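PDB 3KUV: fluoroacetyl-CoA thioesterase from Streptomyces cattleya, which hydrolyses fluoroacetyl-CoA to fluoroacetate and CoA before it can react with citrate synthase, and so confers resistance to fluoroacetate, while leaving acetyl-CoA alone. Local coordinates for residues H13-P18 with E38-G43; F44-M49 with T70-T75; W51-A56 with W102-H107; R55-Y60 with R120-L125; A90-R93 with R99-W102. The protein carries 1 engineered substitution. All coordinates share one frame; numbering follows the deposited sequence.

Contact 1 of 5, residues H13-P18 with E38-G43. Engineered in segment 38-43: Ser-42 (natural residue Thr). With ACT (acetate ion), chain H.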
# COMPACT_ATOMS: atom_id res chain seq x y z
N HIS B 13 9.02 -5.71 13.53
CA HIS B 13 9.25 -4.31 13.31
C HIS B 13 8.15 -3.50 14.00
O HIS B 13 6.94 -3.66 13.71
CB HIS B 13 9.20 -4.09 11.76
CG HIS B 13 9.44 -2.68 11.36
ND1 HIS B 13 8.47 -1.83 10.87
CD2 HIS B 13 10.60 -2.02 11.28
CE1 HIS B 13 9.03 -0.67 10.54
NE2 HIS B 13 10.32 -0.76 10.78
N ASP B 14 8.55 -2.62 14.95
CA ASP B 14 7.56 -1.86 15.73
C ASP B 14 7.59 -0.39 15.29
O ASP B 14 8.64 0.22 15.01
CB ASP B 14 7.88 -1.87 17.25
CG ASP B 14 7.97 -3.25 17.81
OD1 ASP B 14 7.13 -4.09 17.49
OD2 ASP B 14 8.94 -3.59 18.50
N PHE B 15 6.38 0.19 15.20
CA PHE B 15 6.26 1.55 14.68
C PHE B 15 5.11 2.23 15.36
O PHE B 15 3.94 1.83 15.19
CB PHE B 15 5.94 1.49 13.16
CG PHE B 15 5.84 2.86 12.54
CD1 PHE B 15 6.96 3.72 12.42
CD2 PHE B 15 4.59 3.27 12.04
CE1 PHE B 15 6.76 5.02 11.76
CE2 PHE B 15 4.46 4.49 11.40
CZ PHE B 15 5.51 5.34 11.26
N VAL B 16 5.40 3.27 16.15
CA VAL B 16 4.30 4.07 16.74
C VAL B 16 3.69 4.95 15.63
O VAL B 16 4.41 5.71 14.99
CB VAL B 16 4.87 4.97 17.86
CG1 VAL B 16 3.73 5.91 18.49
CG2 VAL B 16 5.42 4.09 18.99
N VAL B 17 2.37 4.79 15.37
CA VAL B 17 1.77 5.55 14.28
C VAL B 17 1.66 7.05 14.65
O VAL B 17 0.96 7.36 15.63
CB VAL B 17 0.33 4.98 14.00
CG1 VAL B 17 -0.40 5.79 12.85
CG2 VAL B 17 0.39 3.46 13.59
N PRO B 18 2.32 7.92 13.86
CA PRO B 18 2.19 9.38 14.11
C PRO B 18 0.94 9.92 13.37
O PRO B 18 0.35 9.25 12.48
CB PRO B 18 3.45 9.95 13.47
CG PRO B 18 3.73 9.05 12.26
CD PRO B 18 3.17 7.65 12.69
N GLU B 38 -9.48 9.52 10.81
CA GLU B 38 -8.02 9.67 11.12
C GLU B 38 -7.44 8.36 11.59
O GLU B 38 -7.25 8.07 12.80
CB GLU B 38 -7.85 10.75 12.20
CG GLU B 38 -8.04 12.17 11.57
CD GLU B 38 -6.78 12.66 10.85
OE1 GLU B 38 -6.44 12.11 9.81
OE2 GLU B 38 -6.12 13.62 11.32
N VAL B 39 -7.25 7.49 10.59
CA VAL B 39 -6.76 6.12 10.88
C VAL B 39 -5.66 5.80 9.85
O VAL B 39 -5.59 6.40 8.77
CB VAL B 39 -7.89 5.03 10.76
CG1 VAL B 39 -8.95 5.30 11.87
CG2 VAL B 39 -8.53 5.01 9.37
N PHE B 40 -4.75 4.90 10.29
CA PHE B 40 -3.60 4.53 9.49
C PHE B 40 -4.07 3.99 8.10
O PHE B 40 -4.92 3.08 8.01
CB PHE B 40 -2.89 3.45 10.38
CG PHE B 40 -1.57 2.98 9.87
CD1 PHE B 40 -1.28 1.58 9.82
CD2 PHE B 40 -0.58 3.89 9.52
CE1 PHE B 40 0.05 1.15 9.39
CE2 PHE B 40 0.76 3.51 9.15
CZ PHE B 40 1.04 2.11 9.07
N ALA B 41 -3.48 4.54 7.03
CA ALA B 41 -3.94 4.16 5.68
C ALA B 41 -3.42 2.83 5.22
O ALA B 41 -2.24 2.52 5.51
CB ALA B 41 -3.54 5.23 4.61
N SER B 42 -4.22 2.13 4.40
CA SER B 42 -3.78 0.89 3.82
C SER B 42 -2.44 1.04 3.05
O SER B 42 -1.59 0.17 3.16
CB SER B 42 -4.82 0.33 2.88
OG SER B 42 -5.95 -0.12 3.58
N GLY B 43 -2.27 2.13 2.30
CA GLY B 43 -1.04 2.25 1.53
C GLY B 43 0.15 2.43 2.48
O GLY B 43 1.27 2.01 2.16
C ACT H . -8.00 2.67 4.90
O ACT H . -9.15 2.63 4.26
OXT ACT H . -6.95 2.91 4.23
CH3 ACT H . -7.88 2.51 6.36
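Val-17 lies over one face of the Phe-40 ring, and this aliphatic-aromatic pairing makes up most of the contact. The two methyls of Val-17 divide the work. CG2 stands over the face in a CH-pi contact, 4.3 Å from the ring centroid and 14° off the ring normal, displaced toward the rim; CG1 meets the ring atom CD2 of Phe-40 at 3.8 Å. Phe-40 reaches them because its CG is anti to the backbone N (chi1 -173°), which carries the ring from the loop toward the end of strand 10-16. Ring against ring, the approach is oblique: CE2 of Phe-15 is 4.4 Å from CE2 of Phe-40.

Polar interactions gather at the C-terminal end of segment 38-43, where helix 42-57 begins with Ala-41 as its N-cap. The backbone N of Ser-42, an engineered residue that is Thr in the natural protein, donates a nearly straight 2.8 Å hydrogen bond to OXT of an acetate. CH3 of the acetate lies 3.4 Å from O of Phe-40 and 4.0 Å from CG2 of Val-39. Gly-69 N of the second subunit also binds this acetate, at a site built from both chains of the hot dog dimer.

The chemistry is thus divided: apolar packing holds one face of the Phe-40 ring, while the helix start offers a backbone N-H and probably a favourable dipole to an anionic ligand in the substrate site.

Contact 2 of 5, residues F44-M49 with T70-T75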
# COMPACT_ATOMS: atom_id res chain seq x y z
N PHE B 44 -0.05 3.13 3.63
CA PHE B 44 1.02 3.21 4.61
C PHE B 44 1.29 1.84 5.26
O PHE B 44 2.45 1.54 5.59
CB PHE B 44 0.74 4.28 5.67
CG PHE B 44 0.92 5.72 5.18
CD1 PHE B 44 2.14 6.14 4.64
CD2 PHE B 44 -0.10 6.66 5.39
CE1 PHE B 44 2.35 7.50 4.24
CE2 PHE B 44 0.05 7.98 5.01
CZ PHE B 44 1.27 8.43 4.46
N MET B 45 0.23 1.06 5.53
CA MET B 45 0.49 -0.30 6.03
C MET B 45 1.27 -1.14 5.04
O MET B 45 2.24 -1.85 5.46
CB MET B 45 -0.81 -1.01 6.41
CG MET B 45 -0.64 -2.56 6.66
SD MET B 45 0.51 -2.66 8.07
CE MET B 45 -0.68 -2.42 9.36
N VAL B 46 0.96 -1.04 3.75
CA VAL B 46 1.74 -1.75 2.73
C VAL B 46 3.21 -1.32 2.84
O VAL B 46 4.14 -2.18 2.89
CB VAL B 46 1.13 -1.52 1.37
CG1 VAL B 46 2.09 -2.05 0.25
CG2 VAL B 46 -0.23 -2.24 1.21
N GLY B 47 3.46 0.00 2.94
CA GLY B 47 4.86 0.46 2.98
C GLY B 47 5.56 -0.05 4.26
O GLY B 47 6.79 -0.26 4.26
N LEU B 48 4.83 -0.12 5.38
CA LEU B 48 5.45 -0.57 6.63
C LEU B 48 5.79 -2.05 6.56
O LEU B 48 6.83 -2.46 7.13
CB LEU B 48 4.41 -0.35 7.78
CG LEU B 48 4.99 -0.60 9.22
CD1 LEU B 48 6.04 0.49 9.60
CD2 LEU B 48 3.81 -0.54 10.20
N MET B 49 4.91 -2.83 5.93
CA MET B 49 5.25 -4.28 5.73
C MET B 49 6.49 -4.42 4.83
O MET B 49 7.39 -5.22 5.09
CB MET B 49 4.04 -4.96 5.04
CG MET B 49 2.96 -5.10 6.10
SD MET B 49 1.44 -5.76 5.36
CE MET B 49 0.56 -6.41 6.88
N THR B 70 7.37 -6.77 -5.25
CA THR B 70 6.77 -7.19 -6.52
C THR B 70 5.33 -7.68 -6.37
O THR B 70 4.60 -7.76 -7.36
CB THR B 70 7.55 -8.27 -7.23
OG1 THR B 70 7.70 -9.38 -6.32
CG2 THR B 70 9.00 -7.75 -7.54
N ALA B 71 4.87 -7.91 -5.12
CA ALA B 71 3.46 -8.30 -4.94
C ALA B 71 3.16 -8.19 -3.49
O ALA B 71 4.02 -8.39 -2.63
CB ALA B 71 3.16 -9.72 -5.40
N ILE B 72 1.90 -7.91 -3.18
CA ILE B 72 1.36 -7.90 -1.82
C ILE B 72 -0.07 -8.41 -1.82
O ILE B 72 -0.84 -8.16 -2.76
CB ILE B 72 1.46 -6.57 -1.12
CG1 ILE B 72 1.39 -6.83 0.46
CG2 ILE B 72 0.46 -5.58 -1.68
CD1 ILE B 72 2.23 -6.05 1.31
N CYS B 73 -0.43 -9.20 -0.82
CA CYS B 73 -1.81 -9.78 -0.84
C CYS B 73 -2.23 -9.86 0.63
O CYS B 73 -1.82 -10.83 1.34
CB CYS B 73 -1.80 -11.14 -1.54
SG CYS B 73 -3.47 -11.76 -1.90
N VAL B 74 -2.90 -8.82 1.13
CA VAL B 74 -3.18 -8.72 2.59
C VAL B 74 -4.61 -8.31 2.87
O VAL B 74 -5.21 -7.54 2.07
CB VAL B 74 -2.20 -7.76 3.37
CG1 VAL B 74 -0.78 -8.33 3.37
CG2 VAL B 74 -2.22 -6.32 2.77
N THR B 75 -5.10 -8.71 4.02
CA THR B 75 -6.29 -8.11 4.53
C THR B 75 -6.02 -6.89 5.43
O THR B 75 -4.88 -6.67 5.82
CB THR B 75 -7.00 -9.12 5.47
OG1 THR B 75 -6.07 -9.48 6.53
CG2 THR B 75 -7.37 -10.35 4.64
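Val-46 and Met-49 of helix 42-57 face Ile-72 and Val-74 of strand 65-75; the axes of segments 44-49 and 70-75 pass 10.5 Å apart, with 118° between their N-to-C directions. This is the hot dog fold, in which a long central helix is wrapped by an antiparallel sheet, and the closest CA atoms, those of Val-46 and Ile-72, are 7.7 Å apart. At the start of the strand segment Thr-70 and Ala-71 both face Glu-119 in a classic beta bulge. Beyond it, residues 71-75 pair antiparallel with a strand of the second subunit, which carries the sheet across the dimer, and Cys-73 forms a disulfide with Cys-73 of that subunit.

The interface between helix and strand is wholly apolar. Ile-72 points its CD1 between two helix residues, 4.1 Å from CG1 of Val-46. Its chi2 of 141° is away from a staggered value, consistent with the methyl being turned to fit. Met-49 reaches across the Ile-72 side chain at about a right angle, its chain extended beyond CG so that the thioether arrives at the sheet. The same Met-49 runs past Val-74 in the opposite sense, and Val-104 of strand 99-107, beyond strand 112-124, adjoins both Met-49 and Val-74. SD of Met-49 is 4.1 Å from CD1 of Ile-72 and 3.9 Å from CG1 of Val-74.

Contact 3 of 5, residues W51-A56 with W102-H107. With ACT (acetate ion), chain I.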
# COMPACT_ATOMS: atom_id res chain seq x y z
N TRP B 51 8.90 -2.22 4.60
CA TRP B 51 10.01 -1.78 5.43
C TRP B 51 10.48 -2.90 6.36
O TRP B 51 11.72 -3.10 6.50
CB TRP B 51 9.52 -0.54 6.21
CG TRP B 51 10.60 0.26 6.98
CD1 TRP B 51 11.96 -0.03 7.12
CD2 TRP B 51 10.31 1.37 7.84
NE1 TRP B 51 12.55 0.93 7.99
CE2 TRP B 51 11.55 1.76 8.47
CE3 TRP B 51 9.12 2.05 8.18
CZ2 TRP B 51 11.60 2.81 9.39
CZ3 TRP B 51 9.17 3.11 9.13
CH2 TRP B 51 10.45 3.47 9.70
N ALA B 52 9.57 -3.57 7.04
CA ALA B 52 9.94 -4.71 7.87
C ALA B 52 10.75 -5.71 7.06
O ALA B 52 11.77 -6.18 7.58
CB ALA B 52 8.70 -5.38 8.45
N CYS B 53 10.26 -6.13 5.88
CA CYS B 53 10.98 -7.14 5.10
C CYS B 53 12.34 -6.62 4.61
O CYS B 53 13.32 -7.40 4.62
CB CYS B 53 10.11 -7.66 3.95
SG CYS B 53 8.60 -8.43 4.48
N VAL B 54 12.42 -5.32 4.23
CA VAL B 54 13.72 -4.75 3.89
C VAL B 54 14.75 -4.84 5.02
O VAL B 54 15.93 -5.19 4.82
CB VAL B 54 13.53 -3.25 3.38
CG1 VAL B 54 14.81 -2.46 3.35
CG2 VAL B 54 12.75 -3.21 2.00
N ARG B 55 14.31 -4.53 6.24
CA ARG B 55 15.26 -4.64 7.41
C ARG B 55 15.70 -6.11 7.61
O ARG B 55 16.91 -6.33 7.86
CB ARG B 55 14.56 -4.09 8.69
CG ARG B 55 14.41 -2.55 8.64
CD ARG B 55 13.80 -2.09 9.99
NE ARG B 55 14.65 -2.45 11.14
CZ ARG B 55 14.24 -2.48 12.43
NH1 ARG B 55 12.95 -2.28 12.82
NH2 ARG B 55 15.12 -2.69 13.41
N ALA B 56 14.76 -7.04 7.46
CA ALA B 56 15.05 -8.49 7.69
C ALA B 56 16.11 -8.95 6.65
O ALA B 56 17.00 -9.75 6.98
CB ALA B 56 13.86 -9.23 7.59
N TRP B 102 7.46 -13.82 1.64
CA TRP B 102 7.26 -13.64 3.05
C TRP B 102 5.77 -13.86 3.42
O TRP B 102 4.89 -13.59 2.56
CB TRP B 102 7.58 -12.18 3.38
CG TRP B 102 8.99 -11.71 2.92
CD1 TRP B 102 9.37 -11.19 1.70
CD2 TRP B 102 10.05 -11.65 3.74
NE1 TRP B 102 10.69 -10.90 1.70
CE2 TRP B 102 11.16 -11.21 2.98
CE3 TRP B 102 10.23 -12.03 5.11
CZ2 TRP B 102 12.37 -11.00 3.56
CZ3 TRP B 102 11.40 -11.90 5.64
CH2 TRP B 102 12.51 -11.39 4.87
N ARG B 103 5.49 -14.32 4.64
CA ARG B 103 4.20 -14.22 5.27
C ARG B 103 4.30 -13.02 6.20
O ARG B 103 5.29 -12.90 7.01
CB ARG B 103 3.87 -15.53 6.04
CG ARG B 103 2.48 -15.63 6.47
CD ARG B 103 2.05 -16.92 7.26
NE ARG B 103 0.60 -16.76 7.51
CZ ARG B 103 0.02 -16.05 8.50
NH1 ARG B 103 0.72 -15.40 9.42
NH2 ARG B 103 -1.32 -16.01 8.55
N VAL B 104 3.32 -12.11 6.15
CA VAL B 104 3.33 -10.90 6.98
C VAL B 104 2.05 -10.79 7.79
O VAL B 104 0.97 -11.25 7.38
CB VAL B 104 3.54 -9.64 6.15
CG1 VAL B 104 4.98 -9.65 5.58
CG2 VAL B 104 2.56 -9.45 4.95
N SER B 105 2.16 -10.20 8.98
CA SER B 105 0.94 -9.88 9.75
C SER B 105 1.23 -8.69 10.60
O SER B 105 2.42 -8.31 10.79
CB SER B 105 0.48 -11.03 10.57
OG SER B 105 1.45 -11.38 11.54
N ALA B 106 0.19 -8.04 11.06
CA ALA B 106 0.38 -6.78 11.83
C ALA B 106 -0.72 -6.68 12.91
O ALA B 106 -1.83 -7.23 12.76
CB ALA B 106 0.38 -5.55 10.93
N HIS B 107 -0.34 -6.16 14.08
CA HIS B 107 -1.27 -5.95 15.17
C HIS B 107 -0.91 -4.60 15.75
O HIS B 107 0.24 -4.13 15.65
CB HIS B 107 -1.08 -7.16 16.05
CG HIS B 107 -0.18 -6.99 17.17
ND1 HIS B 107 0.91 -7.81 17.36
CD2 HIS B 107 -0.13 -6.05 18.15
CE1 HIS B 107 1.59 -7.39 18.41
NE2 HIS B 107 0.99 -6.31 18.91
C ACT I . -2.51 -18.82 6.14
O ACT I . -1.56 -18.74 7.01
OXT ACT I . -2.64 -19.96 5.64
CH3 ACT I . -3.45 -17.69 5.71
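Cys-53 and Ala-56, one turn apart on helix 42-57, press on the indole of Trp-102, which leaves strand 99-107 toward them. Followed from its CB, the Trp-102 side chain first meets sulfur: CB lies 4.0 Å from SG of Cys-53. With CG anti to the carbonyl carbon (chi1 -55°) and the ring turned nearly perpendicular at chi2 (88°), the indole presents one face to the helix.

The five-membered ring takes Cys-53 over that face. SG stands 3.8 Å from its centroid, 18° off the normal, in a sulfur-aromatic contact whose shortest approach is 3.6 Å to CD2 of Trp-102. The CB of Cys-53 lies over the same ring as a CH-pi partner, closest to CE2 of Trp-102 at 3.8 Å. Further out, the six-membered ring passes the backbone, with CZ2 of Trp-102 3.9 Å from the carbonyl O of Cys-53. At the tip, CH2 of Trp-102 meets CB of Ala-56 obliquely at 3.7 Å. Cys-53 keeps a second strand partner, its SG being 4.0 Å from CG1 of Val-104.

On the other side of the strand NE of Arg-103 donates a hydrogen bond to O of an acetate, with a weak second bond from NH2. The indole is enclosed between helix 42-57 and the inner surface of the sheet, with Met-57 of the helix beside it and Ala-90 of strand 85-96 next to Cys-53.

Contact 4 of 5, residues R55-Y60 with R120-L125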
# COMPACT_ATOMS: atom_id res chain seq x y z
N ARG B 55 14.31 -4.53 6.24
CA ARG B 55 15.26 -4.64 7.41
C ARG B 55 15.70 -6.11 7.61
O ARG B 55 16.91 -6.33 7.86
CB ARG B 55 14.56 -4.09 8.69
CG ARG B 55 14.41 -2.55 8.64
CD ARG B 55 13.80 -2.09 9.99
NE ARG B 55 14.65 -2.45 11.14
CZ ARG B 55 14.24 -2.48 12.43
NH1 ARG B 55 12.95 -2.28 12.82
NH2 ARG B 55 15.12 -2.69 13.41
N ALA B 56 14.76 -7.04 7.46
CA ALA B 56 15.05 -8.49 7.69
C ALA B 56 16.11 -8.95 6.65
O ALA B 56 17.00 -9.75 6.98
CB ALA B 56 13.86 -9.23 7.59
N MET B 57 15.98 -8.48 5.42
CA MET B 57 16.87 -8.90 4.30
C MET B 57 18.19 -8.28 4.26
O MET B 57 19.13 -8.74 3.50
CB MET B 57 16.20 -8.29 3.04
CG MET B 57 15.31 -9.19 2.51
SD MET B 57 14.51 -8.29 1.02
CE MET B 57 15.75 -8.51 -0.22
N ALA B 58 18.40 -7.19 4.95
CA ALA B 58 19.63 -6.38 4.72
C ALA B 58 20.97 -7.06 4.90
O ALA B 58 21.91 -6.85 4.08
CB ALA B 58 19.62 -5.05 5.57
N PRO B 59 21.11 -7.89 5.92
CA PRO B 59 22.52 -8.26 6.18
C PRO B 59 22.96 -9.33 5.20
O PRO B 59 24.15 -9.75 5.22
CB PRO B 59 22.50 -8.84 7.61
CG PRO B 59 21.07 -8.80 8.12
CD PRO B 59 20.14 -8.47 6.90
N TYR B 60 22.05 -9.82 4.36
CA TYR B 60 22.32 -10.87 3.44
C TYR B 60 22.39 -10.36 1.96
O TYR B 60 22.56 -11.18 1.03
CB TYR B 60 21.18 -11.89 3.48
CG TYR B 60 20.90 -12.45 4.84
CD1 TYR B 60 21.53 -13.65 5.28
CD2 TYR B 60 20.00 -11.81 5.73
CE1 TYR B 60 21.27 -14.18 6.57
CE2 TYR B 60 19.76 -12.32 7.02
CZ TYR B 60 20.37 -13.54 7.41
OH TYR B 60 20.13 -14.05 8.66
N ARG B 120 9.36 -9.96 -2.84
CA ARG B 120 10.34 -8.95 -3.21
C ARG B 120 11.35 -9.50 -4.19
O ARG B 120 11.53 -10.69 -4.29
CB ARG B 120 11.13 -8.51 -1.97
CG ARG B 120 10.16 -7.91 -0.88
CD ARG B 120 10.90 -7.16 0.22
NE ARG B 120 11.57 -5.95 -0.24
CZ ARG B 120 10.96 -4.82 -0.61
NH1 ARG B 120 9.62 -4.72 -0.40
NH2 ARG B 120 11.59 -3.78 -1.16
N ALA B 121 12.02 -8.62 -4.93
CA ALA B 121 13.07 -8.97 -5.84
C ALA B 121 14.35 -8.15 -5.53
O ALA B 121 14.25 -6.91 -5.43
CB ALA B 121 12.67 -8.70 -7.30
N VAL B 122 15.47 -8.83 -5.40
CA VAL B 122 16.78 -8.15 -5.24
C VAL B 122 17.19 -7.46 -6.56
O VAL B 122 16.95 -7.95 -7.63
CB VAL B 122 17.84 -9.19 -4.89
CG1 VAL B 122 19.20 -8.42 -4.70
CG2 VAL B 122 17.48 -9.87 -3.53
N ILE B 123 17.68 -6.24 -6.38
CA ILE B 123 18.07 -5.38 -7.55
C ILE B 123 19.47 -4.84 -7.31
O ILE B 123 19.90 -4.66 -6.16
CB ILE B 123 17.09 -4.24 -7.87
CG1 ILE B 123 16.89 -3.32 -6.66
CG2 ILE B 123 15.75 -4.77 -8.46
CD1 ILE B 123 16.27 -1.99 -7.07
N HIS B 124 20.17 -4.58 -8.43
CA HIS B 124 21.43 -3.82 -8.34
C HIS B 124 21.02 -2.34 -8.39
O HIS B 124 20.43 -1.91 -9.42
CB HIS B 124 22.30 -4.18 -9.53
CG HIS B 124 23.64 -3.50 -9.49
ND1 HIS B 124 23.87 -2.27 -10.06
CD2 HIS B 124 24.78 -3.83 -8.82
CE1 HIS B 124 25.13 -1.92 -9.84
NE2 HIS B 124 25.70 -2.84 -9.08
N LEU B 125 21.16 -1.59 -7.29
CA LEU B 125 20.62 -0.21 -7.22
C LEU B 125 21.05 0.71 -8.38
O LEU B 125 20.19 1.39 -8.98
CB LEU B 125 20.93 0.50 -5.84
CG LEU B 125 20.15 -0.23 -4.73
CD1 LEU B 125 20.71 0.26 -3.38
CD2 LEU B 125 18.65 -0.01 -4.80
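Met-57 against Arg-120 and Val-122 is a small, buried packing contact with no polar bond between its segments, placed where the end of the central helix of the hot dog fold meets strand 112-124. The backbones stay well separated: even the nearest CA atoms, those of Met-57 and Val-122, are 9.6 Å apart, and the gap is bridged mainly by the long side chain of Met-57, met by those of Arg-120 and Val-122. Residues 58-60 form a short 3-10 segment.

Met-57 leaves its backbone toward the strand. Its chain is straight at chi2 (177°) but bent at chi3 (80°), which places sulfur and terminal methyl against different residues. The sulfur lies at the edge of the Arg-120 guanidinium, near its plane, and 4.0 Å from NE of Arg-120.

Arg-120, which binds substrate, has its polar partners elsewhere. NH1 forms a salt bridge with Glu-50, an active-site residue, and NE donates to Ser-67, so two directed bonds restrict the rotation of the group while Met-57 packs beside its aliphatic part. The sulfur thus packs on the arginine that salt-bridges Glu-50, a position consistent with a second-shell role in the active site.

Leu-100 and Trp-102 of strand 99-107 pack on Met-57 from the neighbouring strand. Within the contact itself, SD of Met-57 is 3.9 Å from CD of Arg-120, and CE of Met-57 reaches CG2 of Val-122 at 4.0 Å.

Contact 5 of 5, residues A90-R93 with R99-W102. With ACT (acetate ion), chain F.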
# COMPACT_ATOMS: atom_id res chain seq x y z
N ALA B 90 7.28 -10.41 10.16
CA ALA B 90 7.58 -10.91 8.77
C ALA B 90 8.28 -12.25 8.92
O ALA B 90 9.27 -12.36 9.64
CB ALA B 90 8.51 -9.98 8.07
N GLU B 91 7.85 -13.22 8.18
CA GLU B 91 8.38 -14.59 8.33
C GLU B 91 8.77 -15.01 6.95
O GLU B 91 7.96 -15.06 6.02
CB GLU B 91 7.33 -15.48 8.89
CG GLU B 91 7.95 -16.84 9.23
CD GLU B 91 7.02 -17.78 9.99
OE1 GLU B 91 5.93 -17.37 10.54
OE2 GLU B 91 7.42 -18.98 10.07
N LEU B 92 10.03 -15.37 6.76
CA LEU B 92 10.54 -15.76 5.43
C LEU B 92 9.96 -17.12 4.98
O LEU B 92 10.09 -18.13 5.74
CB LEU B 92 12.08 -15.80 5.45
CG LEU B 92 12.66 -16.07 4.10
CD1 LEU B 92 12.35 -15.01 3.04
CD2 LEU B 92 14.21 -16.36 4.08
N ARG B 93 9.37 -17.20 3.78
CA ARG B 93 8.84 -18.48 3.25
C ARG B 93 9.81 -19.16 2.34
O ARG B 93 9.87 -20.41 2.34
CB ARG B 93 7.50 -18.25 2.43
CG ARG B 93 6.36 -17.67 3.29
CD ARG B 93 5.19 -17.44 2.30
NE ARG B 93 4.57 -18.73 1.90
CZ ARG B 93 3.69 -18.90 0.93
NH1 ARG B 93 3.34 -17.84 0.15
NH2 ARG B 93 3.17 -20.08 0.71
N ARG B 99 14.43 -13.77 -5.85
CA ARG B 99 13.03 -13.63 -5.31
C ARG B 99 12.94 -14.11 -3.88
O ARG B 99 13.34 -15.25 -3.53
CB ARG B 99 12.05 -14.43 -6.15
CG ARG B 99 10.56 -14.29 -5.64
CD ARG B 99 9.67 -15.11 -6.61
NE ARG B 99 8.49 -15.66 -6.00
CZ ARG B 99 7.30 -15.10 -6.06
NH1 ARG B 99 7.13 -13.95 -6.71
NH2 ARG B 99 6.27 -15.71 -5.48
N LEU B 100 12.39 -13.29 -2.98
CA LEU B 100 12.19 -13.60 -1.54
C LEU B 100 10.68 -13.45 -1.27
O LEU B 100 10.08 -12.47 -1.69
CB LEU B 100 13.00 -12.73 -0.56
CG LEU B 100 14.51 -12.93 -0.56
CD1 LEU B 100 15.14 -12.17 -1.71
CD2 LEU B 100 15.14 -12.50 0.77
N SER B 101 10.08 -14.41 -0.58
CA SER B 101 8.64 -14.48 -0.35
C SER B 101 8.46 -14.55 1.12
O SER B 101 9.20 -15.29 1.88
CB SER B 101 8.06 -15.75 -0.96
OG SER B 101 8.21 -15.79 -2.42
N TRP B 102 7.46 -13.82 1.64
CA TRP B 102 7.26 -13.64 3.05
C TRP B 102 5.77 -13.86 3.42
O TRP B 102 4.89 -13.59 2.56
CB TRP B 102 7.58 -12.18 3.38
CG TRP B 102 8.99 -11.71 2.92
CD1 TRP B 102 9.37 -11.19 1.70
CD2 TRP B 102 10.05 -11.65 3.74
NE1 TRP B 102 10.69 -10.90 1.70
CE2 TRP B 102 11.16 -11.21 2.98
CE3 TRP B 102 10.23 -12.03 5.11
CZ2 TRP B 102 12.37 -11.00 3.56
CZ3 TRP B 102 11.40 -11.90 5.64
CH2 TRP B 102 12.51 -11.39 4.87
C ACT F . 3.21 -13.43 -6.57
O ACT F . 2.47 -12.80 -7.47
OXT ACT F . 4.31 -12.87 -6.19
CH3 ACT F . 2.91 -14.80 -6.01
O HOH W 1 4.68 -15.24 -0.03
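Leu-92 and Trp-102 face each other as an antiparallel non-hydrogen-bonded pair in the hairpin of strands 85-96 and 99-107, their CA atoms 4.6 Å apart.

The backbone contributes one strong hydrogen bond: N of Arg-93 donates to O of Ser-101 at 2.7 Å, with 163° at the hydrogen. Next to it is a CA-H...O contact, 3.4 Å from CA of Trp-102 to O of Glu-91.

Apolar packing is concentrated on the indole. CD1 of Leu-92 sits over the centre of the six-membered ring of Trp-102, 3.9 Å from its centroid and only 4° off the normal, a CH-pi contact; CG lying anti to the backbone N (chi1 -175°) directs CD1 toward the ring. CB of Ala-90 adds an oblique touch at 4.0 Å to CE3 of Trp-102.

Water and charge occupy the other surface. Arg-93, bent at chi3, lays its CD 3.8 Å from C of Trp-102, and a water accepts from its NH1 and donates to O of Trp-102. Arg-99 binds an acetate through NH1.

In the sheet, strand 112-124 flanks 99-107 on its far side, with a backbone hydrogen bond between Leu-100 and Arg-120, while strand 10-16 flanks 85-96. Leu-92 CD1 and Cys-53 SG lie on opposite faces of the indole, which is sandwiched between hairpin and helix 42-57.

Four of the five contacts use helix 42-57, and all reach one antiparallel sheet, whose order is 10-16, 85-96, 99-107, 112-124, 65-75. Contacts 1 to 4 follow the helix from its start to its end, with the centres of contacts 1 and 4 about 23 Å apart, on opposite sides of the chain's centre. Contacts 2 and 3, their centres about 9 Å apart, alternate along the chain and meet through Met-49 and Val-104. Contact 5 is nested in the loop closed by contact 4 and shares Trp-102 with contact 3. Together they pack the helix on the sheet that curves round it; contacts 1 and 2 hold substrate-binding residues of the helix and the loop before it, contact 4 Arg-120.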